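Local structure of hypothetical protein (Rhodococcus sp., 2OV9) at residues A26-T31 against G93-L98; V37-L42 against T117-Y122; V17-P22 against V102-L107; G110-T115 against G143-W148; D89-P94 against A135-H140. The protein probably hydrolyses acyl-coenzyme A thioesters of medium- to long-chain fatty acids, as a dimeric hotdog-fold thioesterase with an additional helical N-terminal region. One frame throughout, in Å; residues are numbered along the deposited sequence.

Contact 1 (A26-T31 against G93-L98); sequences AVDRAT and GPENAL
Thr31 and Glu95 lie where the two backbones come nearest, with their CA atoms 5.6 Å apart. Residues 26-31 are helical. Residues 93-98 form a loop whose type I beta turn runs from Gly93 to Asn96, closed by the bond from Asn96 N to Gly93 O. Thr31 faces this turn. Its OG1 folds back to Val27 O at 3.0 Å, approaching from above the carbonyl plane, while Thr31 N reaches the same oxygen from the opposite face. With CG2 anti to the backbone N (the OG1 torsion is -56°), the methyl lies against Pro94 O at 3.3 Å and also meets Ala97 CB at 4.0 Å. The contact thus sets the N-terminal part of helix 26-43, in the helical N-terminal region, against the loop that leads into strand 105-106. Val27 CG1 packs on Glu95 CG at 3.6 Å, the two side chains crossing at about a right angle. The Glu95 chain bends at chi2 (101°). Its OE2 comes within 2.4 Å of Asp28 OD1, so one of these acids probably holds a proton. Glu95 OE1 forms salt bridges with Arg87 and with Arg46 of the second subunit. Asp28 also lies beside the Pro94 ring, its OD1 3.7 Å from Pro94 CB. A water donates to both Asp28 O and Pro94 O, spanning the two backbones.

Contact 2 (V37-L42 against T117-Y122); sequences VVDALL and TLTIPY
Leu42 and Val38 meet the Pro121 ring where helix 26-43 of the N-terminal helical region packs on the short 3-10 segment 120-122. That segment lies in the connection from strand 112-117 to helix 131-148, the long helix of the hotdog fold. Pro121 is the bump of the loop side. Pro121 CG fits between two helix side chains one turn apart, 3.7 Å from Leu42 CD1 and 3.9 Å from Val38 CG1. Leu42 CD1 also rests on Pro121 CA at 3.5 Å. Ile120 forms a second bump. Its CG1 sits between the backbone N and the carbonyl carbon (chi1 57°), and CD1 beyond it presses on Leu42 CB at 3.4 Å, closer than usual for two carbons. Leu42 is therefore held by both residues, its CB by Ile120 and its CD1 by Pro121.

The third helix side chain, Asp39, is polar. Its CG is anti to the backbone N (chi1 -165°), which carries the carboxyl group toward the loop. Asp39 OD1 lies 3.5 Å from Thr119 CB and 3.6 Å from Pro121 CD. Asp39 OD2 makes a salt bridge with Arg43 on the same helix. The second subunit packs here too, with its Leu98 on Val38 and Pro121, and its Asn96 ND2 bonded to Pro121 O. Two waters donate to Asp39 OD1. One accepts from Ile120 N at 2.9 Å, and the other lies 2.7 Å from Thr119 OG1.

Contact 3 (V17-P22 against V102-L107); sequences VLTSPP and VVLEGL
Leu18 and Thr19 make the two hydrogen bonds that join residues 17-22 to residues 102-107. Leu18 N donates to Leu104 O at 2.8 Å, nearly straight at 172°. Leu104 N is satisfied in turn by a side chain, Thr19 OG1, at 3.1 Å. Both backbone polar groups of Leu104 are thus paired by neighbouring residues of the other segment. Thr19 OG1 stands between its own backbone N and carbonyl carbon (chi1 50°), and from there it appears to stand in for the backbone carbonyl that a continuing strand would offer. Thr19 CG2, the methyl, packs on Leu104 CB at 3.9 Å. Thr19 CG2 also lies 3.7 Å from Val102 O.

Val17 and Glu105 form an antiparallel, non-hydrogen-bonded pair, with CA atoms 4.4 Å apart. Their side chains share one face of the sheet. Leu18 CD1 reaches along the partner backbone to Gly106 N, 3.6 Å away. The backbone of Gly106 itself bonds with Gly15 and Thr16, and Ser20 OG hydrogen-bonds to Arg87 NE.

Strand 16-17 is one of the two edge strands of the sheet within this chain. Strand 105-106 lies between it and strand 112-117, to which it is joined by a backbone hydrogen bond between Glu105 and Arg113. Leu18 and Leu104 both cover Val112 of that strand and Val144 of helix 131-148, and Leu18 also touches Trp148.

Contact 4 (G110-T115 against G143-W148); sequences GSVRGT and GVANAW
Val112 puts both its methyls against helix 131-148. CG1 meets Val144 CG1 at 3.8 Å, and these two side chains cross at about a right angle. The other methyl reaches further along the helix. Val112 CG2 lies 3.7 Å from Ala145 CA and 3.6 Å from Trp148 CB, so it is flanked by residues about one turn apart. The small Ala145 is consistent with the close approach here, its CA 5.4 Å from Val112 CA.

Trp148 takes up the other end of the segment. With CG anti to the backbone N (chi1 177°), the indole extends toward Gly110 and Ser111. Gly110 O lies at the ring edge, 3.2 Å from Trp148 CD1. The indole NE1 hydrogen-bonds to Leu107 O, which fixes the rotation of the ring. Gly110 has a positive phi of 101°, and a side chain here would jam against the carbonyl oxygen before it.

Further out, the axes of strand 112-115 and helix 143-148 pass 8.7 Å apart at 139°. The helix packs across the inner side of the sheet, as the central helix does in a hotdog fold. Leu18 and Phe9 also touch Trp148, and Ser111 OG bonds to Asp109. An alanine in place of Trp148 would probably leave Leu107 O without its indole donor and open a gap beside Gly110 and Leu18.

The chemistry is mainly apolar, with one polar bridge: a water donates to Gly110 O and Ala145 O. It joins the loop to the helix where no direct hydrogen bond does.

Contact 5 (D89-P94 against A135-H140); sequences DPVTGP and ALLLDH
Val91 fills the tight part of the contact. Its CG2 lies 3.5 Å from His140 CB and 3.7 Å from Leu136 CD1, while CG1 meets Leu137 CD2 at 3.8 Å. Val91 CB makes an off-centre CH-pi contact with the His140 ring. Pro90 is looser, with CG 4.4 Å from Leu136 CD1. No solvent side appears, since all seven touching residues are buried.

The Asp89 carboxylate is turned nearly parallel to the imidazole, 16° between the planes. Asp89 OD2 is over one face toward the rim, 3.4 Å from His140 CE1, without a hydrogen bond. OD2 accepts from Val91 N, an Asx turn, and from Thr92 N, three residues on. OD1 accepts from Thr92 OG1 at 2.7 Å, and Thr86 also bonds to OD1. An alanine in place of Asp89 would probably leave Val91 N, Thr92 N and Thr92 OG1 without this acceptor, and the imidazole without its carboxylate neighbour.

His140 ND1 hydrogen-bonds to His130 of the second subunit, so the ring is held from across the dimer. The contact belongs to the hotdog fold, whose long helix 131-148 is packed here by the loop before strand 105-106 and lies at the dimer interface.

The loop 89-98 joins contacts 1 and 5, which share Gly93 and Pro94 and have centres 14 Å apart. Contacts 1 and 2 use separate parts of helix 26-43, and Tyr122 OH lies 2.7 Å from Leu98 O between them. Contacts 3 and 4 sit closer, with centres 9 Å apart, on neighbouring strands of one sheet; Gly106 CA lies 3.3 Å from Trp148 CE2. Contact 3 reaches contact 5 through Val102 N and Val91 O, 2.8 Å apart. Contacts 4 and 5 occupy separate parts of helix 131-148. Contacts 1, 2 and 5 touch the second subunit, whereas contacts 3 and 4 do not.

Contact 1 (A26-T31 against G93-L98)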
# COMPACT_ATOMS: atom_id res chain seq x y z
N ALA B 26 1.38 -13.01 20.36
CA ALA B 26 2.68 -13.58 20.11
C ALA B 26 3.17 -12.61 19.02
O ALA B 26 3.28 -11.38 19.23
N VAL B 27 3.41 -13.15 17.85
CA VAL B 27 3.85 -12.36 16.71
C VAL B 27 2.77 -11.34 16.28
O VAL B 27 3.08 -10.23 15.87
CB VAL B 27 4.31 -13.31 15.56
CG1 VAL B 27 3.12 -14.10 14.97
CG2 VAL B 27 5.10 -12.57 14.52
N ASP B 28 1.49 -11.71 16.39
CA ASP B 28 0.43 -10.78 16.00
C ASP B 28 0.38 -9.58 16.93
O ASP B 28 0.09 -8.47 16.50
CB ASP B 28 -0.94 -11.48 15.94
CG ASP B 28 -1.07 -12.42 14.73
OD1 ASP B 28 -0.12 -12.54 13.93
OD2 ASP B 28 -2.13 -13.05 14.58
N ARG B 29 0.67 -9.81 18.22
CA ARG B 29 0.69 -8.72 19.19
C ARG B 29 1.84 -7.76 18.88
O ARG B 29 1.70 -6.54 19.01
CB ARG B 29 0.76 -9.26 20.63
CG ARG B 29 -0.57 -9.84 21.13
CD ARG B 29 -0.45 -10.46 22.53
NE ARG B 29 -1.52 -11.41 22.82
CZ ARG B 29 -1.71 -12.01 24.00
NH1 ARG B 29 -0.90 -11.76 25.02
NH2 ARG B 29 -2.71 -12.86 24.16
N ALA B 30 2.97 -8.32 18.45
CA ALA B 30 4.14 -7.52 18.11
C ALA B 30 3.87 -6.71 16.84
O ALA B 30 4.26 -5.54 16.77
CB ALA B 30 5.35 -8.43 17.90
N THR B 31 3.22 -7.33 15.86
CA THR B 31 2.87 -6.65 14.61
C THR B 31 1.88 -5.51 14.90
O THR B 31 2.02 -4.40 14.35
CB THR B 31 2.33 -7.61 13.55
OG1 THR B 31 3.29 -8.65 13.31
CG2 THR B 31 2.08 -6.88 12.25
N GLY B 93 -2.61 -9.23 5.79
CA GLY B 93 -1.64 -10.05 6.51
C GLY B 93 -1.51 -9.69 7.98
O GLY B 93 -1.10 -8.58 8.30
N PRO B 94 -1.84 -10.62 8.90
CA PRO B 94 -1.75 -10.30 10.33
C PRO B 94 -0.34 -9.99 10.80
O PRO B 94 -0.17 -9.21 11.72
CB PRO B 94 -2.25 -11.57 11.02
CG PRO B 94 -3.02 -12.31 9.97
CD PRO B 94 -2.34 -11.99 8.67
N GLU B 95 0.67 -10.58 10.15
CA GLU B 95 2.04 -10.32 10.52
C GLU B 95 2.69 -9.27 9.61
O GLU B 95 3.92 -9.06 9.66
CB GLU B 95 2.87 -11.61 10.55
CG GLU B 95 2.60 -12.49 11.76
CD GLU B 95 1.67 -13.67 11.48
OE1 GLU B 95 2.14 -14.71 10.95
OE2 GLU B 95 0.48 -13.62 11.86
N ASN B 96 1.86 -8.61 8.80
CA ASN B 96 2.35 -7.61 7.87
C ASN B 96 1.91 -6.23 8.33
O ASN B 96 0.76 -5.87 8.19
CB ASN B 96 1.88 -7.93 6.44
CG ASN B 96 2.53 -7.05 5.41
OD1 ASN B 96 2.91 -5.90 5.71
ND2 ASN B 96 2.65 -7.56 4.19
N ALA B 97 2.84 -5.47 8.93
CA ALA B 97 2.46 -4.20 9.54
C ALA B 97 2.01 -3.13 8.55
O ALA B 97 1.43 -2.13 8.95
CB ALA B 97 3.56 -3.67 10.48
N LEU B 98 2.24 -3.38 7.25
CA LEU B 98 1.67 -2.53 6.18
C LEU B 98 0.18 -2.69 6.04
O LEU B 98 -0.48 -1.78 5.54
CB LEU B 98 2.28 -2.88 4.81
CG LEU B 98 3.56 -2.12 4.43
CD1 LEU B 98 4.61 -2.33 5.43
CD2 LEU B 98 4.05 -2.57 3.04
O HOH W 1 -1.38 -8.53 13.78

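Contact 2 (V37-L42 against T117-Y122)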
# COMPACT_ATOMS: atom_id res chain seq x y z
N VAL B 37 3.43 2.00 16.31
CA VAL B 37 4.65 2.79 16.13
C VAL B 37 4.63 3.57 14.78
O VAL B 37 4.94 4.77 14.76
CB VAL B 37 5.93 1.89 16.18
CG1 VAL B 37 7.16 2.65 15.68
CG2 VAL B 37 6.16 1.32 17.58
N VAL B 38 4.32 2.87 13.69
CA VAL B 38 4.16 3.47 12.35
C VAL B 38 3.19 4.65 12.38
O VAL B 38 3.52 5.73 11.90
CB VAL B 38 3.73 2.44 11.29
CG1 VAL B 38 3.34 3.14 9.96
CG2 VAL B 38 4.84 1.38 11.08
N ASP B 39 2.01 4.46 12.96
CA ASP B 39 1.06 5.57 13.13
C ASP B 39 1.68 6.75 13.92
O ASP B 39 1.60 7.91 13.48
CB ASP B 39 -0.20 5.07 13.84
CG ASP B 39 -1.35 6.04 13.72
OD1 ASP B 39 -2.11 5.96 12.76
OD2 ASP B 39 -1.48 6.92 14.60
N ALA B 40 2.28 6.44 15.08
CA ALA B 40 2.77 7.47 16.01
C ALA B 40 3.90 8.33 15.43
O ALA B 40 3.96 9.53 15.70
CB ALA B 40 3.22 6.82 17.33
N LEU B 41 4.76 7.70 14.64
CA LEU B 41 5.88 8.38 13.97
C LEU B 41 5.40 9.50 13.06
O LEU B 41 6.06 10.52 12.93
CB LEU B 41 6.72 7.38 13.15
CG LEU B 41 7.79 6.53 13.85
CD1 LEU B 41 8.33 5.39 12.94
CD2 LEU B 41 8.95 7.39 14.31
N LEU B 42 4.24 9.32 12.44
CA LEU B 42 3.71 10.36 11.54
C LEU B 42 3.09 11.54 12.28
O LEU B 42 2.88 12.61 11.71
CB LEU B 42 2.69 9.75 10.56
CG LEU B 42 3.32 8.93 9.44
CD1 LEU B 42 2.32 7.94 8.87
CD2 LEU B 42 3.87 9.83 8.32
N THR B 117 -11.46 0.86 9.03
CA THR B 117 -11.32 2.27 9.36
C THR B 117 -9.83 2.59 9.16
O THR B 117 -8.99 2.02 9.84
CB THR B 117 -11.75 2.51 10.81
OG1 THR B 117 -13.15 2.27 10.91
CG2 THR B 117 -11.47 3.95 11.20
N LEU B 118 -9.51 3.47 8.22
CA LEU B 118 -8.11 3.72 7.88
C LEU B 118 -7.51 4.93 8.56
O LEU B 118 -8.21 5.89 8.87
CB LEU B 118 -7.92 3.81 6.35
CG LEU B 118 -8.18 2.56 5.53
CD1 LEU B 118 -8.28 2.90 4.03
CD2 LEU B 118 -7.08 1.50 5.74
N THR B 119 -6.20 4.87 8.75
CA THR B 119 -5.43 5.78 9.59
C THR B 119 -4.38 6.55 8.80
O THR B 119 -4.19 6.31 7.59
CB THR B 119 -4.69 4.95 10.63
OG1 THR B 119 -4.03 3.87 9.96
CG2 THR B 119 -5.66 4.38 11.67
N ILE B 120 -3.67 7.46 9.48
CA ILE B 120 -2.86 8.43 8.73
C ILE B 120 -1.73 7.90 7.85
O ILE B 120 -1.33 8.58 6.94
CB ILE B 120 -2.30 9.64 9.54
CG1 ILE B 120 -1.46 9.21 10.74
CG2 ILE B 120 -3.40 10.67 9.87
CD1 ILE B 120 -0.57 10.38 11.22
N PRO B 121 -1.19 6.71 8.12
CA PRO B 121 -0.19 6.21 7.15
C PRO B 121 -0.73 6.02 5.74
O PRO B 121 0.06 6.03 4.77
CB PRO B 121 0.21 4.85 7.74
CG PRO B 121 0.05 5.03 9.19
CD PRO B 121 -1.26 5.79 9.28
N TYR B 122 -2.04 5.82 5.64
CA TYR B 122 -2.77 5.58 4.37
C TYR B 122 -3.24 6.86 3.65
O TYR B 122 -3.93 6.81 2.60
CB TYR B 122 -3.95 4.60 4.62
CG TYR B 122 -3.47 3.30 5.25
CD1 TYR B 122 -2.86 2.32 4.48
CD2 TYR B 122 -3.53 3.11 6.63
CE1 TYR B 122 -2.39 1.12 5.06
CE2 TYR B 122 -3.03 1.94 7.23
CZ TYR B 122 -2.47 0.96 6.43
OH TYR B 122 -2.01 -0.18 7.02
O HOH W 2 -4.13 7.77 12.34
O HOH W 3 -2.20 3.19 11.76

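Contact 3 (V17-P22 against V102-L107)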
# COMPACT_ATOMS: atom_id res chain seq x y z
N VAL B 17 -15.34 -16.32 7.54
CA VAL B 17 -14.22 -15.39 7.58
C VAL B 17 -13.17 -15.97 6.66
O VAL B 17 -12.80 -17.13 6.83
CB VAL B 17 -13.65 -15.23 9.00
CG1 VAL B 17 -12.46 -14.24 8.99
CG2 VAL B 17 -14.73 -14.72 9.96
N LEU B 18 -12.69 -15.18 5.69
CA LEU B 18 -11.73 -15.68 4.69
C LEU B 18 -10.28 -15.34 5.00
O LEU B 18 -9.34 -16.08 4.62
CB LEU B 18 -12.09 -15.12 3.32
CG LEU B 18 -13.48 -15.53 2.82
CD1 LEU B 18 -13.77 -14.89 1.50
CD2 LEU B 18 -13.53 -17.05 2.69
N THR B 19 -10.10 -14.21 5.66
CA THR B 19 -8.79 -13.75 6.09
C THR B 19 -8.39 -14.50 7.36
O THR B 19 -9.18 -15.25 7.93
CB THR B 19 -8.83 -12.26 6.34
OG1 THR B 19 -9.95 -11.96 7.19
CG2 THR B 19 -9.01 -11.54 5.02
N SER B 20 -7.14 -14.34 7.78
CA SER B 20 -6.65 -15.08 8.93
C SER B 20 -7.28 -14.60 10.24
O SER B 20 -7.23 -13.42 10.56
CB SER B 20 -5.14 -14.97 9.01
OG SER B 20 -4.67 -15.90 9.97
N PRO B 21 -7.83 -15.55 11.04
CA PRO B 21 -8.46 -15.15 12.31
C PRO B 21 -7.42 -14.76 13.35
O PRO B 21 -6.27 -15.21 13.24
CB PRO B 21 -9.23 -16.41 12.75
CG PRO B 21 -8.63 -17.54 12.01
CD PRO B 21 -7.83 -17.01 10.84
N PRO B 22 -7.78 -13.86 14.30
CA PRO B 22 -6.96 -13.61 15.48
C PRO B 22 -6.75 -14.90 16.26
O PRO B 22 -7.70 -15.67 16.43
CB PRO B 22 -7.79 -12.61 16.30
CG PRO B 22 -9.16 -12.61 15.68
CD PRO B 22 -8.96 -12.97 14.25
N VAL B 102 -7.10 -5.68 6.79
CA VAL B 102 -8.51 -5.82 6.41
C VAL B 102 -8.98 -7.24 6.70
O VAL B 102 -8.29 -8.19 6.37
CB VAL B 102 -8.74 -5.48 4.91
CG1 VAL B 102 -10.26 -5.51 4.61
CG2 VAL B 102 -8.17 -4.08 4.59
N VAL B 103 -10.15 -7.35 7.31
CA VAL B 103 -10.80 -8.62 7.59
C VAL B 103 -11.91 -8.77 6.55
O VAL B 103 -12.69 -7.82 6.34
CB VAL B 103 -11.40 -8.59 9.00
CG1 VAL B 103 -12.19 -9.85 9.29
CG2 VAL B 103 -10.27 -8.40 10.05
N LEU B 104 -11.99 -9.94 5.90
CA LEU B 104 -13.00 -10.16 4.87
C LEU B 104 -13.83 -11.41 5.11
O LEU B 104 -13.30 -12.44 5.57
CB LEU B 104 -12.36 -10.25 3.48
CG LEU B 104 -11.55 -9.05 3.02
CD1 LEU B 104 -10.64 -9.47 1.83
CD2 LEU B 104 -12.48 -7.89 2.68
N GLU B 105 -15.12 -11.32 4.80
CA GLU B 105 -15.97 -12.49 4.83
C GLU B 105 -16.58 -12.79 3.48
O GLU B 105 -16.75 -11.89 2.66
CB GLU B 105 -17.04 -12.39 5.92
CG GLU B 105 -17.99 -11.27 5.74
CD GLU B 105 -18.86 -11.04 6.98
OE1 GLU B 105 -18.91 -11.91 7.88
OE2 GLU B 105 -19.50 -9.97 7.05
N GLY B 106 -16.86 -14.06 3.23
CA GLY B 106 -17.58 -14.45 2.02
C GLY B 106 -19.07 -14.54 2.30
O GLY B 106 -19.49 -15.05 3.35
N LEU B 107 -19.87 -14.04 1.36
CA LEU B 107 -21.32 -14.08 1.51
C LEU B 107 -21.96 -15.06 0.51
O LEU B 107 -21.32 -15.47 -0.48
CB LEU B 107 -21.92 -12.67 1.36
CG LEU B 107 -21.29 -11.50 2.12
CD1 LEU B 107 -22.05 -10.20 1.76
CD2 LEU B 107 -21.32 -11.75 3.65

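Contact 4 (G110-T115 against G143-W148)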
# COMPACT_ATOMS: atom_id res chain seq x y z
N GLY B 110 -21.95 -14.85 -3.47
CA GLY B 110 -20.66 -14.82 -4.16
C GLY B 110 -19.83 -13.59 -3.83
O GLY B 110 -18.64 -13.54 -4.12
N SER B 111 -20.45 -12.58 -3.22
CA SER B 111 -19.67 -11.39 -2.88
C SER B 111 -18.78 -11.67 -1.65
O SER B 111 -19.02 -12.63 -0.89
CB SER B 111 -20.57 -10.16 -2.69
OG SER B 111 -21.44 -10.28 -1.58
N VAL B 112 -17.77 -10.83 -1.50
CA VAL B 112 -16.85 -10.81 -0.37
C VAL B 112 -16.99 -9.40 0.21
O VAL B 112 -17.18 -8.44 -0.54
CB VAL B 112 -15.41 -11.10 -0.90
CG1 VAL B 112 -14.33 -10.48 -0.06
CG2 VAL B 112 -15.21 -12.62 -1.08
N ARG B 113 -16.94 -9.28 1.53
CA ARG B 113 -17.17 -7.99 2.19
C ARG B 113 -16.32 -7.82 3.45
O ARG B 113 -16.11 -8.77 4.20
CB ARG B 113 -18.66 -7.88 2.60
CG ARG B 113 -19.03 -6.57 3.28
CD ARG B 113 -20.50 -6.60 3.73
NE ARG B 113 -20.80 -5.62 4.78
CZ ARG B 113 -21.49 -4.51 4.58
NH1 ARG B 113 -21.93 -4.24 3.35
NH2 ARG B 113 -21.76 -3.67 5.58
N GLY B 114 -15.87 -6.59 3.69
CA GLY B 114 -15.28 -6.25 4.98
C GLY B 114 -15.41 -4.76 5.20
O GLY B 114 -15.75 -4.01 4.28
N THR B 115 -15.14 -4.33 6.43
CA THR B 115 -15.16 -2.92 6.80
C THR B 115 -13.84 -2.60 7.46
O THR B 115 -13.37 -3.36 8.32
CB THR B 115 -16.31 -2.67 7.78
OG1 THR B 115 -17.54 -3.02 7.14
CG2 THR B 115 -16.38 -1.21 8.17
N GLY B 143 -9.18 -10.23 -5.83
CA GLY B 143 -8.50 -11.53 -5.69
C GLY B 143 -9.21 -12.48 -4.74
O GLY B 143 -9.35 -13.67 -5.01
N VAL B 144 -9.65 -11.95 -3.62
CA VAL B 144 -10.35 -12.74 -2.64
C VAL B 144 -11.72 -13.14 -3.17
O VAL B 144 -12.16 -14.27 -2.96
CB VAL B 144 -10.50 -11.98 -1.30
CG1 VAL B 144 -11.31 -12.78 -0.30
CG2 VAL B 144 -9.12 -11.65 -0.72
N ALA B 145 -12.41 -12.21 -3.83
CA ALA B 145 -13.72 -12.52 -4.44
C ALA B 145 -13.58 -13.62 -5.46
O ALA B 145 -14.41 -14.51 -5.55
CB ALA B 145 -14.35 -11.29 -5.06
N ASN B 146 -12.50 -13.59 -6.24
CA ASN B 146 -12.26 -14.70 -7.14
C ASN B 146 -12.04 -16.04 -6.43
O ASN B 146 -12.56 -17.06 -6.88
CB ASN B 146 -11.09 -14.40 -8.08
CG ASN B 146 -11.41 -13.31 -9.10
OD1 ASN B 146 -12.56 -13.04 -9.38
ND2 ASN B 146 -10.37 -12.72 -9.69
N ALA B 147 -11.26 -16.05 -5.35
CA ALA B 147 -11.06 -17.30 -4.58
C ALA B 147 -12.41 -17.83 -4.08
O ALA B 147 -12.71 -19.01 -4.22
CB ALA B 147 -10.13 -17.07 -3.40
N TRP B 148 -13.20 -16.94 -3.50
CA TRP B 148 -14.49 -17.27 -2.91
C TRP B 148 -15.49 -17.74 -3.96
O TRP B 148 -16.42 -18.53 -3.67
CB TRP B 148 -15.01 -16.07 -2.12
CG TRP B 148 -16.37 -16.22 -1.49
CD1 TRP B 148 -17.51 -15.49 -1.81
CD2 TRP B 148 -16.75 -17.09 -0.41
NE1 TRP B 148 -18.56 -15.88 -0.99
CE2 TRP B 148 -18.13 -16.86 -0.14
CE3 TRP B 148 -16.07 -18.07 0.33
CZ2 TRP B 148 -18.82 -17.55 0.86
CZ3 TRP B 148 -16.77 -18.77 1.33
CH2 TRP B 148 -18.13 -18.50 1.58
O HOH W 4 -17.09 -13.94 -6.24

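Contact 5 (D89-P94 against A135-H140)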
# COMPACT_ATOMS: atom_id res chain seq x y z
N ASP B 89 0.10 -10.83 2.83
CA ASP B 89 -0.07 -9.72 1.91
C ASP B 89 -0.20 -8.38 2.65
O ASP B 89 -0.53 -8.36 3.84
CB ASP B 89 -1.31 -10.01 1.08
CG ASP B 89 -2.55 -9.97 1.91
OD1 ASP B 89 -2.92 -11.00 2.50
OD2 ASP B 89 -3.14 -8.89 1.99
N PRO B 90 0.10 -7.25 1.97
CA PRO B 90 -0.04 -5.94 2.60
C PRO B 90 -1.44 -5.37 2.78
O PRO B 90 -1.58 -4.20 3.12
CB PRO B 90 0.81 -5.02 1.70
CG PRO B 90 0.79 -5.68 0.35
CD PRO B 90 0.71 -7.16 0.62
N VAL B 91 -2.48 -6.18 2.58
CA VAL B 91 -3.86 -5.71 2.81
C VAL B 91 -4.47 -6.39 4.02
O VAL B 91 -5.09 -5.74 4.86
CB VAL B 91 -4.78 -5.95 1.56
CG1 VAL B 91 -6.22 -5.47 1.82
CG2 VAL B 91 -4.19 -5.27 0.31
N THR B 92 -4.25 -7.71 4.12
CA THR B 92 -4.90 -8.53 5.15
C THR B 92 -3.92 -9.29 6.07
O THR B 92 -4.37 -9.94 7.01
CB THR B 92 -5.85 -9.60 4.52
OG1 THR B 92 -5.07 -10.71 4.03
CG2 THR B 92 -6.69 -9.02 3.37
N GLY B 93 -2.61 -9.23 5.79
CA GLY B 93 -1.64 -10.05 6.51
C GLY B 93 -1.51 -9.69 7.98
O GLY B 93 -1.10 -8.58 8.30
N PRO B 94 -1.84 -10.62 8.90
CA PRO B 94 -1.75 -10.30 10.33
C PRO B 94 -0.34 -9.99 10.80
O PRO B 94 -0.17 -9.21 11.72
CB PRO B 94 -2.25 -11.57 11.02
CG PRO B 94 -3.02 -12.31 9.97
CD PRO B 94 -2.34 -11.99 8.67
N ALA B 135 -6.90 1.77 -4.53
CA ALA B 135 -6.65 0.84 -5.62
C ALA B 135 -6.04 -0.47 -5.09
O ALA B 135 -6.44 -1.57 -5.53
CB ALA B 135 -5.72 1.50 -6.69
N LEU B 136 -5.10 -0.35 -4.13
CA LEU B 136 -4.45 -1.54 -3.56
C LEU B 136 -5.49 -2.40 -2.86
O LEU B 136 -5.52 -3.63 -3.05
CB LEU B 136 -3.33 -1.15 -2.57
CG LEU B 136 -2.85 -2.16 -1.51
CD1 LEU B 136 -2.08 -3.39 -2.09
CD2 LEU B 136 -1.94 -1.47 -0.53
N LEU B 137 -6.32 -1.79 -2.02
CA LEU B 137 -7.32 -2.55 -1.25
C LEU B 137 -8.27 -3.25 -2.21
O LEU B 137 -8.54 -4.45 -2.05
CB LEU B 137 -8.13 -1.66 -0.28
CG LEU B 137 -7.37 -0.84 0.77
CD1 LEU B 137 -8.32 -0.23 1.82
CD2 LEU B 137 -6.33 -1.69 1.42
N LEU B 138 -8.76 -2.52 -3.20
CA LEU B 138 -9.75 -3.06 -4.16
C LEU B 138 -9.14 -4.19 -5.01
O LEU B 138 -9.77 -5.21 -5.23
CB LEU B 138 -10.36 -1.96 -5.06
CG LEU B 138 -11.46 -1.14 -4.35
CD1 LEU B 138 -11.82 0.09 -5.15
CD2 LEU B 138 -12.70 -1.97 -4.13
N ASP B 139 -7.91 -4.00 -5.46
CA ASP B 139 -7.23 -5.06 -6.18
C ASP B 139 -7.28 -6.38 -5.37
O ASP B 139 -7.73 -7.42 -5.87
CB ASP B 139 -5.78 -4.66 -6.48
CG ASP B 139 -5.01 -5.75 -7.19
OD1 ASP B 139 -5.17 -5.89 -8.40
OD2 ASP B 139 -4.25 -6.48 -6.53
N HIS B 140 -6.80 -6.32 -4.13
CA HIS B 140 -6.81 -7.48 -3.26
C HIS B 140 -8.19 -8.09 -3.02
O HIS B 140 -8.35 -9.31 -3.09
CB HIS B 140 -6.20 -7.18 -1.89
CG HIS B 140 -5.85 -8.43 -1.14
ND1 HIS B 140 -4.73 -9.17 -1.45
CD2 HIS B 140 -6.52 -9.12 -0.19
CE1 HIS B 140 -4.71 -10.25 -0.69
NE2 HIS B 140 -5.77 -10.23 0.10